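Local coordinates for uncharacterized protein (Bacteroides ovatus, PDB 3NQK) that is of unknown function but pairs an N-terminal domain of the E-set clan with a BT_3044-like C-terminal domain rich in antiparallel strand, at residues 81-86 / 207-212; 199-204 / 220-225; 268-273 / 297-302; 276-281 / 291-296. One frame throughout, in Å; residues are numbered along the deposited sequence.

Contact 1 (81-86 / 207-212); sequences PELWYT and NEDMDK
Lys212 NZ reaches over to segment 81-86, where three oxygens lie around it. Pro81 O and Thr86 OG1 are each 3.7 Å from Lys212 NZ, and Trp84 O is slightly farther. None of them makes a direct hydrogen bond to the amine. Water 1 bridges instead: it accepts from Lys212 NZ at 3.1 Å and donates to Trp84 O at 2.6 Å. The lysine chain is extended beyond CG, and its CE passes 3.7 Å from Glu82 O. Lys212 NZ also makes a weak, long ion pair with Glu123, which is hydrogen-bonded to Thr86 OG1.

The rest is packing. Glu82 CG sits between the backbone N and the carbonyl carbon (chi1 70°) and lies 3.2 Å from Asp209 O. A bend at chi2 of -85° turns CD off, and the end of the side chain leads away. Leu83 CD2 touches Asp209 CB at 3.6 Å, the two side chains crossing at about a right angle. Asn207 OD1 accepts from Asp209 N at 2.8 Å, an Asx turn.

The contact lies at the surface and joins the DUF4973 part of the chain to the BT_3044-like part. The loop between helix 65-76 and strand 86-87 meets the loop between strand 198-202 and helix 212-215, whose N-cap is Asp211. Leu83 and Trp84 rest on Phe76 of helix 65-76.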
# COMPACT_ATOMS: atom_id res chain seq x y z
N PRO A 81 -14.94 -19.45 29.13
CA PRO A 81 -13.53 -19.08 28.97
C PRO A 81 -12.91 -19.61 27.69
O PRO A 81 -11.91 -19.07 27.22
CB PRO A 81 -12.86 -19.70 30.19
CG PRO A 81 -13.76 -20.79 30.61
CD PRO A 81 -15.14 -20.39 30.24
N GLU A 82 -13.51 -20.65 27.12
CA GLU A 82 -13.03 -21.18 25.87
C GLU A 82 -13.13 -20.14 24.71
O GLU A 82 -12.35 -20.21 23.76
CB GLU A 82 -13.76 -22.50 25.50
CG GLU A 82 -15.24 -22.36 25.09
CD GLU A 82 -16.19 -22.35 26.27
OE1 GLU A 82 -15.72 -22.39 27.43
OE2 GLU A 82 -17.43 -22.30 26.04
N LEU A 83 -14.03 -19.18 24.84
CA LEU A 83 -14.20 -18.15 23.81
C LEU A 83 -13.38 -16.87 24.11
O LEU A 83 -13.42 -15.92 23.35
CB LEU A 83 -15.66 -17.75 23.68
CG LEU A 83 -16.70 -18.82 23.35
CD1 LEU A 83 -18.10 -18.18 23.30
CD2 LEU A 83 -16.38 -19.51 22.05
N TRP A 84 -12.67 -16.86 25.23
CA TRP A 84 -11.95 -15.65 25.68
C TRP A 84 -10.77 -15.31 24.81
O TRP A 84 -10.11 -16.17 24.25
CB TRP A 84 -11.44 -15.84 27.10
CG TRP A 84 -12.42 -15.58 28.15
CD1 TRP A 84 -13.76 -15.80 28.09
CD2 TRP A 84 -12.14 -15.17 29.48
NE1 TRP A 84 -14.34 -15.50 29.29
CE2 TRP A 84 -13.36 -15.11 30.17
CE3 TRP A 84 -10.96 -14.81 30.16
CZ2 TRP A 84 -13.46 -14.70 31.50
CZ3 TRP A 84 -11.06 -14.40 31.49
CH2 TRP A 84 -12.30 -14.35 32.14
N TYR A 85 -10.47 -14.03 24.75
CA TYR A 85 -9.25 -13.56 24.14
C TYR A 85 -8.11 -13.77 25.13
O TYR A 85 -8.32 -13.77 26.34
CB TYR A 85 -9.37 -12.10 23.79
CG TYR A 85 -10.39 -11.81 22.74
CD1 TYR A 85 -10.18 -12.19 21.43
CD2 TYR A 85 -11.55 -11.10 23.03
CE1 TYR A 85 -11.10 -11.91 20.44
CE2 TYR A 85 -12.48 -10.81 22.05
CZ TYR A 85 -12.24 -11.22 20.75
OH TYR A 85 -13.15 -10.92 19.76
N THR A 86 -6.91 -13.97 24.62
CA THR A 86 -5.77 -14.19 25.47
C THR A 86 -4.70 -13.14 25.21
O THR A 86 -4.36 -12.87 24.08
CB THR A 86 -5.21 -15.55 25.24
OG1 THR A 86 -6.23 -16.52 25.49
CG2 THR A 86 -4.00 -15.80 26.17
N ASN A 207 -15.49 -29.04 16.92
CA ASN A 207 -15.83 -27.65 17.18
C ASN A 207 -14.58 -26.82 17.47
O ASN A 207 -13.86 -27.08 18.43
CB ASN A 207 -16.80 -27.56 18.36
CG ASN A 207 -17.50 -26.20 18.45
OD1 ASN A 207 -16.88 -25.13 18.30
ND2 ASN A 207 -18.78 -26.23 18.70
N GLU A 208 -14.38 -25.78 16.65
CA GLU A 208 -13.19 -24.92 16.75
C GLU A 208 -13.23 -24.02 17.99
O GLU A 208 -12.26 -23.32 18.27
CB GLU A 208 -13.03 -24.06 15.46
CG GLU A 208 -12.98 -24.93 14.15
CD GLU A 208 -12.79 -24.12 12.86
OE1 GLU A 208 -13.22 -22.95 12.81
OE2 GLU A 208 -12.24 -24.68 11.88
N ASP A 209 -14.36 -24.02 18.71
CA ASP A 209 -14.53 -23.19 19.92
C ASP A 209 -14.73 -24.07 21.16
O ASP A 209 -15.23 -23.63 22.17
CB ASP A 209 -15.74 -22.26 19.77
CG ASP A 209 -15.53 -21.17 18.70
OD1 ASP A 209 -14.44 -20.56 18.68
OD2 ASP A 209 -16.47 -20.90 17.93
N MSE A 210 -14.34 -25.31 21.05
CA MSE A 210 -14.48 -26.27 22.13
C MSE A 210 -13.42 -26.03 23.20
O MSE A 210 -12.45 -25.36 22.96
CB MSE A 210 -14.34 -27.69 21.53
CG MSE A 210 -13.62 -28.71 22.38
SE MSE A 210 -13.30 -30.34 21.38
CE MSE A 210 -15.15 -30.77 20.99
N ASP A 211 -13.66 -26.55 24.39
CA ASP A 211 -12.66 -26.52 25.48
C ASP A 211 -11.24 -26.64 24.89
O ASP A 211 -10.95 -27.56 24.15
CB ASP A 211 -12.94 -27.69 26.45
CG ASP A 211 -12.09 -27.64 27.72
OD1 ASP A 211 -10.86 -27.44 27.62
OD2 ASP A 211 -12.65 -27.90 28.81
N LYS A 212 -10.36 -25.71 25.26
CA LYS A 212 -9.00 -25.65 24.67
C LYS A 212 -8.17 -26.87 24.96
O LYS A 212 -7.52 -27.40 24.08
CB LYS A 212 -8.25 -24.40 25.14
CG LYS A 212 -8.74 -23.08 24.50
CD LYS A 212 -8.15 -21.85 25.23
CE LYS A 212 -8.77 -20.55 24.73
NZ LYS A 212 -8.52 -19.41 25.69
O HOH W 1 -8.22 -17.60 23.13

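Contact 2 (199-204 / 220-225); sequences IFFYAG and INVHFK
Ile199 and Val222 form a hydrogen-bonded antiparallel pair, with Val222 N to Ile199 O at 2.7 Å and Ile199 N to Val222 O at 3.0 Å. Phe201 and Ile220 form the next such pair. Between them, Phe200 and Asn221 are a non-hydrogen-bonded pair, and Phe200 CA lies close to Ile220 O as a CA-H...O contact.

Ile199, Phe201, Ile220 and Val222 share one face. Ile199 and Val222 lie side by side, with CG1 of the first 4.1 Å from CB of the second. Ile199 CD1, anti to CA (chi2 -173°), meets the edge of the Phe224 ring in its plane, 3.9 Å from CE1. Val222 CG2 lies at the edge of the Phe201 ring, near its plane. Ile220 CD1 extends to Ala203 CB at 3.9 Å.

On the other face, Asn221 OD1 approaches Phe200 CB at 3.6 Å, while Asn221 ND2 is hydrogen-bonded to Asp235. The Phe200 ring stacks on Tyr192. On the face of Ile199 and Val222, Phe201 meets Tyr164 edge-to-face. Phe224 stacks on Tyr160.

Each strand has a further neighbour on its other edge: 188-193 beside 198-202, and 230-234 beside 219-224. Strand 264-279 packs against Phe201 and Phe224.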
# COMPACT_ATOMS: atom_id res chain seq x y z
N ILE A 199 0.31 -24.94 8.05
CA ILE A 199 -0.86 -24.50 8.79
C ILE A 199 -1.42 -25.68 9.50
O ILE A 199 -0.90 -26.80 9.35
CB ILE A 199 -1.94 -23.93 7.84
CG1 ILE A 199 -2.48 -25.03 6.93
CG2 ILE A 199 -1.36 -22.76 6.99
CD1 ILE A 199 -3.44 -24.50 5.83
N PHE A 200 -2.48 -25.47 10.29
CA PHE A 200 -3.18 -26.61 10.88
C PHE A 200 -4.66 -26.39 10.89
O PHE A 200 -5.13 -25.26 10.86
CB PHE A 200 -2.66 -26.94 12.30
CG PHE A 200 -3.16 -26.01 13.39
CD1 PHE A 200 -4.46 -26.08 13.83
CD2 PHE A 200 -2.31 -25.09 13.98
CE1 PHE A 200 -4.92 -25.21 14.82
CE2 PHE A 200 -2.77 -24.22 14.96
CZ PHE A 200 -4.08 -24.28 15.36
N PHE A 201 -5.40 -27.51 10.87
CA PHE A 201 -6.84 -27.53 10.97
C PHE A 201 -7.19 -28.41 12.14
O PHE A 201 -6.43 -29.29 12.49
CB PHE A 201 -7.48 -28.19 9.74
CG PHE A 201 -7.30 -27.45 8.48
CD1 PHE A 201 -8.20 -26.48 8.11
CD2 PHE A 201 -6.33 -27.83 7.57
CE1 PHE A 201 -8.07 -25.82 6.90
CE2 PHE A 201 -6.18 -27.17 6.37
CZ PHE A 201 -7.05 -26.17 6.03
N TYR A 202 -8.39 -28.27 12.65
CA TYR A 202 -8.89 -29.22 13.61
C TYR A 202 -9.59 -30.37 12.84
O TYR A 202 -10.33 -30.13 11.90
CB TYR A 202 -9.83 -28.56 14.61
CG TYR A 202 -9.14 -27.57 15.51
CD1 TYR A 202 -8.29 -28.00 16.52
CD2 TYR A 202 -9.33 -26.20 15.36
CE1 TYR A 202 -7.62 -27.08 17.35
CE2 TYR A 202 -8.67 -25.27 16.19
CZ TYR A 202 -7.81 -25.72 17.18
OH TYR A 202 -7.18 -24.82 18.01
N ALA A 203 -9.29 -31.59 13.23
CA ALA A 203 -9.81 -32.77 12.56
C ALA A 203 -11.33 -32.73 12.31
O ALA A 203 -12.12 -32.34 13.19
CB ALA A 203 -9.46 -34.02 13.39
N GLY A 204 -11.71 -33.17 11.12
CA GLY A 204 -13.11 -33.37 10.80
C GLY A 204 -13.98 -32.20 11.11
O GLY A 204 -13.72 -31.09 10.66
N ILE A 220 -4.28 -30.94 13.12
CA ILE A 220 -3.59 -31.64 12.05
C ILE A 220 -2.66 -30.66 11.35
O ILE A 220 -3.12 -29.70 10.76
CB ILE A 220 -4.57 -32.19 11.00
CG1 ILE A 220 -5.65 -33.03 11.64
CG2 ILE A 220 -3.83 -33.00 9.95
CD1 ILE A 220 -6.65 -33.54 10.67
N ASN A 221 -1.35 -30.89 11.45
CA ASN A 221 -0.38 -30.01 10.81
C ASN A 221 -0.27 -30.34 9.34
O ASN A 221 -0.19 -31.51 8.96
CB ASN A 221 0.99 -30.15 11.48
CG ASN A 221 1.00 -29.65 12.91
OD1 ASN A 221 0.44 -28.61 13.22
ND2 ASN A 221 1.65 -30.41 13.80
N VAL A 222 -0.28 -29.31 8.51
CA VAL A 222 -0.27 -29.49 7.07
C VAL A 222 0.83 -28.66 6.43
O VAL A 222 0.85 -27.44 6.53
CB VAL A 222 -1.61 -29.06 6.48
CG1 VAL A 222 -1.60 -29.20 4.97
CG2 VAL A 222 -2.72 -29.87 7.09
N HIS A 223 1.75 -29.32 5.75
CA HIS A 223 2.89 -28.63 5.16
C HIS A 223 2.81 -28.69 3.65
O HIS A 223 2.62 -29.77 3.07
CB HIS A 223 4.19 -29.23 5.66
CG HIS A 223 5.41 -28.69 5.00
ND1 HIS A 223 5.83 -27.39 5.16
CD2 HIS A 223 6.35 -29.29 4.22
CE1 HIS A 223 6.95 -27.20 4.48
NE2 HIS A 223 7.28 -28.34 3.90
N PHE A 224 2.94 -27.54 3.00
CA PHE A 224 2.84 -27.47 1.55
C PHE A 224 4.21 -27.63 0.93
O PHE A 224 5.09 -26.82 1.15
CB PHE A 224 2.24 -26.14 1.13
CG PHE A 224 0.80 -26.02 1.45
CD1 PHE A 224 0.39 -25.75 2.72
CD2 PHE A 224 -0.14 -26.18 0.47
CE1 PHE A 224 -0.95 -25.64 3.02
CE2 PHE A 224 -1.51 -26.04 0.76
CZ PHE A 224 -1.90 -25.78 2.02
N LYS A 225 4.39 -28.67 0.13
CA LYS A 225 5.69 -28.95 -0.48
C LYS A 225 5.80 -28.36 -1.90
O LYS A 225 4.79 -28.05 -2.54
CB LYS A 225 5.99 -30.45 -0.48
CG LYS A 225 6.26 -31.03 0.92
CD LYS A 225 6.93 -32.42 0.86
CE LYS A 225 5.99 -33.47 0.33
NZ LYS A 225 6.58 -34.83 0.34

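Contact 3 (268-273 / 297-302); sequences YVQIMF and AGSMTL
Val269, Ile271 and Phe273 pair with Leu302, Met300 and Gly298 in the long antiparallel strand pair 264-279 and 292-307. All three are hydrogen-bonded pairs, with six backbone bonds in all. Leu302 N to Val269 O is 2.7 Å, and Gly298 N to Phe273 O is 3.2 Å. Non-hydrogen-bonded pairs, Gln270 with Thr301 and Met272 with Ser299, lie between them.

The face with Ile271 and Met300 is apolar. Met300 is selenomethionine, and its chi3 of -73° bends CE between two neighbours. Met300 CE lies 3.8 Å from Ile271 CD1. Met300 CE also lies 3.7 Å from Phe273 CZ, oblique to the ring. Gly298 O stands over one face of the Phe273 ring, offset toward its rim. This face packs on Tyr164 and on Phe201, so it points into the protein.

The other face is more polar and partly exposed. Gln270 CG, anti to its backbone N (chi1 -177°), passes 3.3 Å from Thr301 OG1. Met272 CG meets Ser299 CB at 3.8 Å. Thr301 CG2 touches the edge of the Tyr268 ring, 4.1 Å from CD1.

The chain turns a corner at Gly298, where a CB would be jammed against the carbonyl O of Ala297. The two strands are consecutive and antiparallel, so they form a beta-hairpin, with one face packed inward and the other more polar.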
# COMPACT_ATOMS: atom_id res chain seq x y z
N TYR A 268 -6.93 -19.21 -5.68
CA TYR A 268 -7.50 -20.37 -5.03
C TYR A 268 -6.43 -21.38 -4.65
O TYR A 268 -5.54 -21.69 -5.45
CB TYR A 268 -8.48 -21.04 -5.97
CG TYR A 268 -9.60 -20.15 -6.43
CD1 TYR A 268 -10.79 -20.06 -5.71
CD2 TYR A 268 -9.50 -19.43 -7.60
CE1 TYR A 268 -11.83 -19.27 -6.15
CE2 TYR A 268 -10.54 -18.62 -8.04
CZ TYR A 268 -11.70 -18.55 -7.30
OH TYR A 268 -12.72 -17.75 -7.73
N VAL A 269 -6.48 -21.86 -3.41
CA VAL A 269 -5.66 -22.99 -2.99
C VAL A 269 -6.59 -24.09 -2.59
O VAL A 269 -7.36 -23.93 -1.65
CB VAL A 269 -4.80 -22.66 -1.80
CG1 VAL A 269 -4.05 -23.91 -1.36
CG2 VAL A 269 -3.82 -21.53 -2.13
N GLN A 270 -6.57 -25.17 -3.34
CA GLN A 270 -7.43 -26.30 -3.08
C GLN A 270 -6.61 -27.46 -2.57
O GLN A 270 -5.60 -27.82 -3.16
CB GLN A 270 -8.16 -26.71 -4.36
CG GLN A 270 -9.17 -27.86 -4.18
CD GLN A 270 -9.77 -28.33 -5.50
OE1 GLN A 270 -9.05 -28.77 -6.40
NE2 GLN A 270 -11.08 -28.26 -5.60
N ILE A 271 -7.06 -28.06 -1.48
CA ILE A 271 -6.35 -29.20 -0.90
C ILE A 271 -7.23 -30.43 -0.92
O ILE A 271 -8.43 -30.35 -0.63
CB ILE A 271 -5.83 -28.90 0.54
CG1 ILE A 271 -6.98 -28.54 1.47
CG2 ILE A 271 -4.87 -27.77 0.52
CD1 ILE A 271 -6.56 -28.42 2.94
N MSE A 272 -6.64 -31.58 -1.28
CA MSE A 272 -7.37 -32.85 -1.43
C MSE A 272 -6.76 -33.92 -0.53
O MSE A 272 -5.57 -34.15 -0.56
CB MSE A 272 -7.34 -33.30 -2.88
CG MSE A 272 -8.15 -32.40 -3.80
SE MSE A 272 -7.47 -32.35 -5.62
CE MSE A 272 -6.21 -30.84 -5.48
N PHE A 273 -7.60 -34.58 0.25
CA PHE A 273 -7.11 -35.44 1.29
C PHE A 273 -8.15 -36.43 1.73
O PHE A 273 -9.32 -36.30 1.43
CB PHE A 273 -6.73 -34.59 2.48
CG PHE A 273 -7.84 -33.69 2.95
CD1 PHE A 273 -7.98 -32.42 2.43
CD2 PHE A 273 -8.78 -34.14 3.84
CE1 PHE A 273 -9.01 -31.61 2.84
CE2 PHE A 273 -9.82 -33.32 4.26
CZ PHE A 273 -9.93 -32.07 3.76
N ALA A 297 -13.13 -37.27 4.01
CA ALA A 297 -12.67 -37.36 2.63
C ALA A 297 -13.24 -36.27 1.76
O ALA A 297 -14.43 -35.96 1.84
CB ALA A 297 -13.03 -38.71 2.04
N GLY A 298 -12.39 -35.70 0.90
CA GLY A 298 -12.82 -34.70 -0.08
C GLY A 298 -11.79 -33.60 -0.29
O GLY A 298 -10.58 -33.87 -0.34
N SER A 299 -12.27 -32.37 -0.41
CA SER A 299 -11.39 -31.22 -0.57
C SER A 299 -11.93 -29.98 0.10
O SER A 299 -13.11 -29.90 0.43
CB SER A 299 -11.19 -30.93 -2.05
OG SER A 299 -12.42 -30.58 -2.67
N MSE A 300 -11.05 -29.01 0.28
CA MSE A 300 -11.39 -27.71 0.79
C MSE A 300 -10.65 -26.74 -0.07
O MSE A 300 -9.61 -27.08 -0.63
CB MSE A 300 -10.94 -27.56 2.24
CG MSE A 300 -11.70 -28.45 3.22
SE MSE A 300 -11.36 -28.00 5.06
CE MSE A 300 -9.61 -28.68 5.25
N THR A 301 -11.15 -25.53 -0.18
CA THR A 301 -10.52 -24.54 -1.03
C THR A 301 -10.48 -23.20 -0.34
O THR A 301 -11.47 -22.77 0.20
CB THR A 301 -11.28 -24.39 -2.36
OG1 THR A 301 -11.36 -25.67 -3.00
CG2 THR A 301 -10.60 -23.37 -3.30
N LEU A 302 -9.32 -22.57 -0.35
CA LEU A 302 -9.15 -21.26 0.25
C LEU A 302 -9.09 -20.24 -0.86
O LEU A 302 -8.40 -20.45 -1.86
CB LEU A 302 -7.85 -21.23 1.04
CG LEU A 302 -7.35 -19.86 1.45
CD1 LEU A 302 -8.28 -19.24 2.53
CD2 LEU A 302 -5.90 -19.94 1.95

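Contact 4 (276-281 / 291-296); sequences DFQDFT and PIKYRV
Phe277 and Tyr294 pack closely on one face of the antiparallel pair 276-279 and 292-296. Phe277 CZ is 3.9 Å from Tyr294 CD2. The rings meet obliquely, their planes 37° apart. Val296 CG2 reaches the edge of the Phe277 ring in its plane, 3.8 Å from CE1. At the other end of this row, Asp279 CB sits at the edge of the Tyr294 ring. Phe277 also touches Ala203, and Tyr294 lies on Val171 and Thr173 of strand 169-175.

The opposite face is polar. At the end away from the connecting loop, the buried Asp276 makes a salt bridge, with Arg295 NE to Asp276 OD1 at 2.6 Å. Asp276 OD1 lies in the guanidinium plane and is met on its syn side, but the donor stands 33° out of the carboxylate plane. Bends at chi2 and chi3 fold the arginine chain back to this place. Arg295 NH1 has a second salt bridge, to Glu274.

Farther out the contacts are looser and nearer to solvent. Gln278 CG and Lys293 CG are 4.1 Å apart. Gln278 OE1 lies 3.4 Å from CB of the exposed Pro291. Lys293 NZ stays 4.6 Å from Asp276 OD2, too far for a salt bridge, and the lysine makes a cation-pi contact with Tyr174.

Four backbone hydrogen bonds join the strands through the pairs Phe277 with Tyr294 and Asp279 with Ile292. Just beyond, Asp279 OD1 accepts from Thr281 N at 3.0 Å, an Asx turn. The arrangement is that of an antiparallel beta-hairpin, its first strand leaving through an Asx turn into a long connecting loop.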
# COMPACT_ATOMS: atom_id res chain seq x y z
N ASP A 276 -8.57 -40.88 8.59
CA ASP A 276 -9.40 -41.35 9.68
C ASP A 276 -8.97 -40.67 10.94
O ASP A 276 -7.79 -40.35 11.09
CB ASP A 276 -9.22 -42.87 9.88
CG ASP A 276 -9.95 -43.70 8.85
OD1 ASP A 276 -10.95 -43.21 8.28
OD2 ASP A 276 -9.53 -44.87 8.65
N PHE A 277 -9.91 -40.50 11.87
CA PHE A 277 -9.59 -40.10 13.24
C PHE A 277 -10.73 -40.42 14.16
O PHE A 277 -11.80 -40.82 13.72
CB PHE A 277 -9.26 -38.62 13.32
CG PHE A 277 -10.45 -37.74 13.44
CD1 PHE A 277 -11.21 -37.42 12.33
CD2 PHE A 277 -10.77 -37.16 14.66
CE1 PHE A 277 -12.31 -36.57 12.43
CE2 PHE A 277 -11.88 -36.32 14.77
CZ PHE A 277 -12.64 -36.02 13.66
N GLN A 278 -10.50 -40.28 15.45
CA GLN A 278 -11.51 -40.58 16.47
C GLN A 278 -11.74 -39.38 17.33
O GLN A 278 -10.79 -38.67 17.68
CB GLN A 278 -11.04 -41.72 17.37
CG GLN A 278 -10.77 -42.99 16.64
CD GLN A 278 -10.50 -44.15 17.58
OE1 GLN A 278 -10.13 -43.97 18.76
NE2 GLN A 278 -10.67 -45.35 17.07
N ASP A 279 -13.00 -39.18 17.72
CA ASP A 279 -13.37 -38.13 18.66
C ASP A 279 -13.60 -38.80 19.97
O ASP A 279 -14.46 -39.66 20.08
CB ASP A 279 -14.63 -37.38 18.19
CG ASP A 279 -15.16 -36.38 19.22
OD1 ASP A 279 -14.75 -36.44 20.39
OD2 ASP A 279 -16.04 -35.56 18.87
N PHE A 280 -12.81 -38.45 20.96
CA PHE A 280 -12.84 -39.13 22.24
C PHE A 280 -13.09 -38.16 23.39
O PHE A 280 -12.82 -38.48 24.54
CB PHE A 280 -11.53 -39.87 22.46
CG PHE A 280 -10.34 -38.97 22.48
CD1 PHE A 280 -9.76 -38.55 21.31
CD2 PHE A 280 -9.80 -38.54 23.68
CE1 PHE A 280 -8.66 -37.73 21.33
CE2 PHE A 280 -8.70 -37.72 23.71
CZ PHE A 280 -8.12 -37.31 22.53
N THR A 281 -13.64 -37.00 23.07
CA THR A 281 -13.86 -35.96 24.06
C THR A 281 -15.26 -35.38 23.98
O THR A 281 -15.53 -34.34 24.56
CB THR A 281 -12.84 -34.82 23.86
OG1 THR A 281 -13.03 -34.23 22.56
CG2 THR A 281 -11.46 -35.35 23.96
N PRO A 291 -14.81 -43.94 21.84
CA PRO A 291 -14.44 -43.10 20.74
C PRO A 291 -15.33 -43.31 19.54
O PRO A 291 -15.72 -44.43 19.27
CB PRO A 291 -13.02 -43.55 20.42
CG PRO A 291 -12.48 -44.02 21.70
CD PRO A 291 -13.64 -44.64 22.42
N ILE A 292 -15.68 -42.22 18.85
CA ILE A 292 -16.42 -42.31 17.60
C ILE A 292 -15.46 -42.07 16.44
O ILE A 292 -14.91 -41.00 16.30
CB ILE A 292 -17.51 -41.26 17.54
CG1 ILE A 292 -18.52 -41.49 18.65
CG2 ILE A 292 -18.20 -41.30 16.20
CD1 ILE A 292 -19.48 -40.31 18.84
N LYS A 293 -15.24 -43.10 15.64
CA LYS A 293 -14.29 -43.02 14.53
C LYS A 293 -14.95 -42.38 13.31
O LYS A 293 -16.10 -42.68 12.99
CB LYS A 293 -13.80 -44.43 14.17
CG LYS A 293 -12.59 -44.48 13.24
CD LYS A 293 -12.07 -45.92 13.08
CE LYS A 293 -10.69 -45.96 12.41
NZ LYS A 293 -10.06 -47.31 12.50
N TYR A 294 -14.21 -41.53 12.60
CA TYR A 294 -14.74 -40.89 11.41
C TYR A 294 -13.80 -41.05 10.27
O TYR A 294 -12.60 -41.01 10.44
CB TYR A 294 -14.96 -39.40 11.64
CG TYR A 294 -15.99 -39.06 12.71
CD1 TYR A 294 -17.35 -39.14 12.45
CD2 TYR A 294 -15.59 -38.58 13.94
CE1 TYR A 294 -18.28 -38.82 13.44
CE2 TYR A 294 -16.50 -38.25 14.91
CZ TYR A 294 -17.83 -38.37 14.67
OH TYR A 294 -18.72 -38.03 15.68
N ARG A 295 -14.36 -41.22 9.07
CA ARG A 295 -13.60 -41.12 7.86
C ARG A 295 -13.86 -39.76 7.25
O ARG A 295 -15.01 -39.41 7.02
CB ARG A 295 -14.01 -42.21 6.88
CG ARG A 295 -13.43 -42.03 5.45
CD ARG A 295 -11.94 -42.15 5.45
NE ARG A 295 -11.53 -43.50 5.79
CZ ARG A 295 -11.40 -44.49 4.91
NH1 ARG A 295 -11.60 -44.27 3.62
NH2 ARG A 295 -11.05 -45.69 5.32
N VAL A 296 -12.81 -38.99 7.01
CA VAL A 296 -12.93 -37.65 6.39
C VAL A 296 -12.37 -37.72 4.99
O VAL A 296 -11.24 -38.17 4.80
CB VAL A 296 -12.12 -36.60 7.15
CG1 VAL A 296 -12.39 -35.21 6.59
CG2 VAL A 296 -12.42 -36.65 8.63

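How the contacts relate
Contacts 3 and 4 hold the same two strands, 264-279 and 292-307. The corner at Gly298 falls within contact 3, and contact 4 lies beyond it toward the connecting loop and adds a salt bridge. Contact 2 joins another strand pair of the same sheet and is the most buried of the four. Its Phe201 and Phe224 pack on Ile271 of contact 3, and its Ala203 packs on Phe277 of contact 4. Contact 1 differs in kind. It is a surface meeting of the DUF4973 and BT_3044-like parts, bridged by water and with no direct hydrogen bond. It still touches contact 2 through Glu208 and contact 4 through Met210.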